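Local structure of protein adenylyltransferase VopS (Vibrio parahaemolyticus, 3LET) at residues 172-177 and 190-194; 268-273 and 307-313. The protein transfers AMP from ATP to a specific threonine of host Rho GTPases, blocking their interaction with downstream effectors and so inhibiting actin assembly in infected cells. All coordinates share one frame; numbering follows the deposited sequence.

Contact 1. Residues 172-177 and 190-194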
loop_
_atom_site.group_PDB
_atom_site.type_symbol
_atom_site.label_atom_id
_atom_site.label_comp_id
_atom_site.label_asym_id
_atom_site.label_seq_id
_atom_site.Cartn_x
_atom_site.Cartn_y
_atom_site.Cartn_z
ATOM N N ALA A 172 8.847 -21.438 -15.908
ATOM C CA ALA A 172 8.413 -20.247 -15.161
ATOM C C ALA A 172 9.504 -19.849 -14.176
ATOM O O ALA A 172 9.827 -18.675 -14.063
ATOM C CB ALA A 172 7.120 -20.527 -14.440
ATOM N N ALA A 173 10.078 -20.820 -13.470
ATOM C CA ALA A 173 11.197 -20.527 -12.558
ATOM C C ALA A 173 12.347 -19.838 -13.282
ATOM O O ALA A 173 12.848 -18.823 -12.823
ATOM C CB ALA A 173 11.694 -21.791 -11.851
ATOM N N ALA A 174 12.749 -20.360 -14.437
ATOM C CA ALA A 174 13.815 -19.739 -15.222
ATOM C C ALA A 174 13.524 -18.302 -15.609
ATOM O O ALA A 174 14.430 -17.457 -15.636
ATOM C CB ALA A 174 14.078 -20.563 -16.515
ATOM N N TRP A 175 12.263 -18.040 -15.936
ATOM C CA TRP A 175 11.832 -16.715 -16.363
ATOM C C TRP A 175 11.959 -15.762 -15.190
ATOM O O TRP A 175 12.523 -14.681 -15.329
ATOM C CB TRP A 175 10.392 -16.759 -16.847
ATOM C CG TRP A 175 9.828 -15.393 -17.159
ATOM C CD1 TRP A 175 10.200 -14.532 -18.180
ATOM C CD2 TRP A 175 8.756 -14.765 -16.475
ATOM N NE1 TRP A 175 9.415 -13.394 -18.138
ATOM C CE2 TRP A 175 8.522 -13.521 -17.109
ATOM C CE3 TRP A 175 7.953 -15.140 -15.387
ATOM C CZ2 TRP A 175 7.539 -12.645 -16.661
ATOM C CZ3 TRP A 175 6.973 -14.266 -14.961
ATOM C CH2 TRP A 175 6.787 -13.038 -15.590
ATOM N N ILE A 176 11.445 -16.170 -14.041
ATOM C CA ILE A 176 11.520 -15.303 -12.853
ATOM C C ILE A 176 12.993 -15.057 -12.478
ATOM O O ILE A 176 13.410 -13.929 -12.226
ATOM C CB ILE A 176 10.764 -15.932 -11.656
ATOM C CG1 ILE A 176 9.285 -16.159 -12.002
ATOM C CG2 ILE A 176 10.859 -15.001 -10.421
ATOM C CD1 ILE A 176 8.553 -17.067 -11.002
ATOM N N ILE A 177 13.774 -16.133 -12.438
ATOM C CA ILE A 177 15.165 -16.073 -12.017
ATOM C C ILE A 177 15.928 -15.131 -12.923
ATOM O O ILE A 177 16.713 -14.313 -12.449
ATOM C CB ILE A 177 15.815 -17.484 -12.035
ATOM C CG1 ILE A 177 15.305 -18.296 -10.840
ATOM C CG2 ILE A 177 17.368 -17.396 -11.991
ATOM C CD1 ILE A 177 15.552 -19.848 -10.944
ATOM N N ILE A 190 13.620 -19.043 -5.110
ATOM C CA ILE A 190 12.570 -18.696 -6.083
ATOM C C ILE A 190 11.939 -19.979 -6.647
ATOM O O ILE A 190 10.716 -20.105 -6.718
ATOM C CB ILE A 190 13.149 -17.856 -7.225
ATOM C CG1 ILE A 190 13.493 -16.454 -6.704
ATOM C CG2 ILE A 190 12.160 -17.798 -8.399
ATOM C CD1 ILE A 190 14.416 -15.624 -7.630
ATOM N N THR A 191 12.776 -20.923 -7.067
ATOM C CA THR A 191 12.271 -22.194 -7.593
ATOM C C THR A 191 11.454 -22.992 -6.561
ATOM O O THR A 191 10.361 -23.481 -6.866
ATOM C CB THR A 191 13.416 -23.068 -8.072
ATOM O OG1 THR A 191 14.135 -22.363 -9.088
ATOM C CG2 THR A 191 12.862 -24.389 -8.643
ATOM N N SER A 192 11.962 -23.112 -5.333
ATOM C CA SER A 192 11.219 -23.843 -4.293
ATOM C C SER A 192 9.873 -23.192 -3.991
ATOM O O SER A 192 8.871 -23.895 -3.841
ATOM C CB SER A 192 12.000 -23.928 -2.976
ATOM O OG SER A 192 13.319 -24.398 -3.193
ATOM N N LEU A 193 9.854 -21.865 -3.884
ATOM C CA LEU A 193 8.614 -21.160 -3.548
ATOM C C LEU A 193 7.603 -21.317 -4.668
ATOM O O LEU A 193 6.408 -21.453 -4.437
ATOM C CB LEU A 193 8.857 -19.670 -3.244
ATOM C CG LEU A 193 9.489 -19.370 -1.873
ATOM C CD1 LEU A 193 9.915 -17.901 -1.763
ATOM C CD2 LEU A 193 8.524 -19.726 -0.739
ATOM N N LEU A 194 8.079 -21.315 -5.897
ATOM C CA LEU A 194 7.163 -21.411 -7.015
ATOM C C LEU A 194 6.493 -22.801 -7.009
ATOM O O LEU A 194 5.269 -22.928 -7.200
ATOM C CB LEU A 194 7.913 -21.203 -8.321
ATOM C CG LEU A 194 7.060 -21.313 -9.580
ATOM C CD1 LEU A 194 5.893 -20.326 -9.600
ATOM C CD2 LEU A 194 7.981 -21.081 -10.786
#

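Contact 2. Residues 268-273 and 307-313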
loop_
_atom_site.group_PDB
_atom_site.type_symbol
_atom_site.label_atom_id
_atom_site.label_comp_id
_atom_site.label_asym_id
_atom_site.label_seq_id
_atom_site.Cartn_x
_atom_site.Cartn_y
_atom_site.Cartn_z
ATOM N N PHE A 268 0.069 -9.269 -11.684
ATOM C CA PHE A 268 1.332 -8.611 -12.040
ATOM C C PHE A 268 1.131 -7.093 -12.108
ATOM O O PHE A 268 1.910 -6.316 -11.547
ATOM C CB PHE A 268 1.800 -9.161 -13.411
ATOM C CG PHE A 268 3.017 -8.462 -13.970
ATOM C CD1 PHE A 268 4.294 -9.018 -13.818
ATOM C CD2 PHE A 268 2.878 -7.259 -14.665
ATOM C CE1 PHE A 268 5.389 -8.400 -14.307
ATOM C CE2 PHE A 268 3.985 -6.630 -15.176
ATOM C CZ PHE A 268 5.256 -7.191 -14.987
ATOM N N ALA A 269 0.084 -6.660 -12.808
ATOM C CA ALA A 269 -0.192 -5.232 -12.968
ATOM C C ALA A 269 -0.458 -4.583 -11.615
ATOM O O ALA A 269 -0.015 -3.464 -11.342
ATOM C CB ALA A 269 -1.439 -5.021 -13.895
ATOM N N GLY A 270 -1.242 -5.260 -10.791
ATOM C CA GLY A 270 -1.626 -4.711 -9.500
ATOM C C GLY A 270 -0.463 -4.535 -8.557
ATOM O O GLY A 270 -0.335 -3.504 -7.876
ATOM N N VAL A 271 0.378 -5.553 -8.447
ATOM C CA VAL A 271 1.508 -5.467 -7.524
ATOM C C VAL A 271 2.476 -4.372 -7.953
ATOM O O VAL A 271 2.903 -3.555 -7.155
ATOM C CB VAL A 271 2.314 -6.788 -7.471
ATOM C CG1 VAL A 271 3.571 -6.596 -6.586
ATOM C CG2 VAL A 271 1.437 -7.895 -6.945
ATOM N N ILE A 272 2.848 -4.361 -9.229
ATOM C CA ILE A 272 3.915 -3.477 -9.644
ATOM C C ILE A 272 3.337 -2.088 -9.860
ATOM O O ILE A 272 3.951 -1.082 -9.487
ATOM C CB ILE A 272 4.627 -3.981 -10.921
ATOM C CG1 ILE A 272 5.372 -5.293 -10.618
ATOM C CG2 ILE A 272 5.631 -2.947 -11.423
ATOM C CD1 ILE A 272 5.753 -6.079 -11.906
ATOM N N GLY A 273 2.134 -2.049 -10.407
ATOM C CA GLY A 273 1.487 -0.793 -10.780
ATOM C C GLY A 273 1.073 0.056 -9.583
ATOM O O GLY A 273 1.045 1.281 -9.658
ATOM N N GLU A 307 4.935 -6.430 -20.183
ATOM C CA GLU A 307 5.065 -6.020 -18.767
ATOM C C GLU A 307 4.800 -4.521 -18.626
ATOM O O GLU A 307 4.062 -4.085 -17.729
ATOM C CB GLU A 307 6.460 -6.325 -18.233
ATOM C CG GLU A 307 6.781 -7.819 -18.140
ATOM C CD GLU A 307 8.082 -8.052 -17.376
ATOM O OE1 GLU A 307 8.699 -7.053 -16.968
ATOM O OE2 GLU A 307 8.493 -9.219 -17.174
ATOM N N ASN A 308 5.417 -3.722 -19.496
ATOM C CA ASN A 308 5.283 -2.279 -19.403
ATOM C C ASN A 308 3.847 -1.833 -19.626
ATOM O O ASN A 308 3.356 -0.959 -18.918
ATOM C CB ASN A 308 6.234 -1.581 -20.372
ATOM C CG ASN A 308 7.680 -1.752 -19.966
ATOM O OD1 ASN A 308 7.983 -1.897 -18.781
ATOM N ND2 ASN A 308 8.579 -1.759 -20.941
ATOM N N SER A 309 3.164 -2.451 -20.580
ATOM C CA SER A 309 1.738 -2.197 -20.794
ATOM C C SER A 309 0.864 -2.558 -19.611
ATOM O O SER A 309 -0.168 -1.925 -19.393
ATOM C CB SER A 309 1.224 -2.995 -21.987
ATOM O OG SER A 309 1.551 -2.333 -23.175
ATOM N N LEU A 310 1.240 -3.594 -18.869
ATOM C CA LEU A 310 0.422 -4.017 -17.729
ATOM C C LEU A 310 0.595 -3.088 -16.545
ATOM O O LEU A 310 -0.396 -2.614 -15.976
ATOM C CB LEU A 310 0.764 -5.467 -17.300
ATOM C CG LEU A 310 0.311 -6.503 -18.328
ATOM C CD1 LEU A 310 0.990 -7.838 -18.022
ATOM C CD2 LEU A 310 -1.216 -6.677 -18.369
ATOM N N HIS A 311 1.833 -2.834 -16.141
ATOM C CA HIS A 311 1.987 -2.096 -14.873
ATOM C C HIS A 311 1.906 -0.594 -15.106
ATOM O O HIS A 311 1.564 0.150 -14.200
ATOM C CB HIS A 311 3.257 -2.481 -14.099
ATOM C CG HIS A 311 4.537 -2.357 -14.870
ATOM N ND1 HIS A 311 4.985 -1.167 -15.392
ATOM C CD2 HIS A 311 5.515 -3.266 -15.113
ATOM C CE1 HIS A 311 6.164 -1.353 -15.965
ATOM N NE2 HIS A 311 6.508 -2.618 -15.809
ATOM N N GLY A 312 2.170 -0.171 -16.334
ATOM C CA GLY A 312 1.998 1.225 -16.723
ATOM C C GLY A 312 2.972 2.227 -16.132
ATOM O O GLY A 312 2.769 3.436 -16.251
ATOM N N ILE A 313 4.016 1.736 -15.478
ATOM C CA ILE A 313 4.987 2.598 -14.829
ATOM C C ILE A 313 5.952 3.130 -15.880
ATOM O O ILE A 313 6.483 2.370 -16.672
ATOM C CB ILE A 313 5.781 1.839 -13.751
ATOM C CG1 ILE A 313 4.825 1.191 -12.738
ATOM C CG2 ILE A 313 6.765 2.770 -13.063
ATOM C CD1 ILE A 313 3.787 2.157 -12.170
HETATM O O HOH W 1 0.324 2.172 -12.566
#

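Contact 1. Residues 172-177 and 190-194
A173 and T191 mark the closest approach of two helical segments, 172-177 and 190-194, whose axes come within 9.5 Å and run at 135° to one another, more antiparallel than parallel. The small residue suits this spot: with only a methyl group on A173, the two CA atoms lie 5.3 Å apart, and that methyl fits between the T191 hydroxyl and one branch of L194.

L194 reaches to the backbone of the other helix. Its CG lies anti to the backbone N (chi1 179°), and CD2 then comes to 3.4 Å from A173 N, while also touching the CB of A172 at 3.8 Å. The same methyl lies more loosely against I176 CD1. I176 and I190 meet through their short branches, CG2 to CG2 at 3.7 Å, each branch being the one anti to its own backbone N. I190 CG2 also touches CG1 of I177, so a single methyl lies against two isoleucines one position apart. Farther out, the CD1 end of I177 comes to T191 OG1 at 3.4 Å. This is van der Waals contact, for the hydroxyl is hydrogen-bonded to A187 O of its own helix; a threonine can thus serve at a partly exposed border, its polar atom satisfied within the helix.

No hydrogen bond joins the segments; isoleucine and leucine branches, with the alanine methyls, make up most of the interface. The pair forms a helical hairpin of helices 168-179 and 184-199. I176 and L194 also pack on helix 281-295, against A290 and against M287 and L294 respectively, while I190 reaches L217 of helix 207-217.

Contact 2. Residues 268-273 and 307-313
F268 sets its ring against one turn of helix 307-311, CZ meeting E307 CG at 3.6 Å and CD2 meeting L310 CB at 3.8 Å. With CG anti to the backbone N (chi1 174°), the ring extends to the second helix and crosses the E307 and L310 side chains at about right angles. It meets H311 rim to rim, planes 25° apart, and neither ring covers the other's face. A269 follows where the backbones are nearest; its small methyl fits against L310 O at 3.3 Å, a close fit that suits a residue with a single methyl. I272 turns its CG2 branch to H311, 3.6 Å from CB, and the whole H311 side chain is a knob packed into the hole formed by F268, A269, I272 and G273. G273 ends the walk: lacking a side chain, it brings its CA to 3.5 Å from H311 O, and I313 CD1 rests near its carbonyl oxygen. A water donates to both G273 O and H311 O.

The histidine is fixed from its own segment. I313 N donates to H311 ND1 at 3.1 Å, nearly straight (163°) and in the ring plane, just past the helix end where G312 takes positive phi. ND1 as acceptor implies that a neutral ring would carry its proton on NE2. E307 brings its aliphatic stem to F268 and its carboxylate to R286, probably an ATP-binding arginine. Apolar surfaces and one bridging water therefore join the segments, while the salt bridge connects the contact to the presumed nucleotide site, where it would help position R286 and favour a charged E307.

In the fold
Contact 1 closes before contact 2 opens along the chain, and their centres lie about 19 Å apart. The first joins helices 168-179 and 184-199, the second helices 260-274 and 304-311, and helix 281-295 runs between them, receiving side chains from both. Its R286, which probably binds ATP, lies close to side chains of both contacts. The contacts also touch directly, W175 CZ2 packing 3.6 Å from E307 OE2. Contact 2 belongs to the Fido domain, which carries the adenylyltransferase activity; in this mostly helical, strand-free fold both contacts pack on the helix bearing R286, beside the presumed nucleotide site.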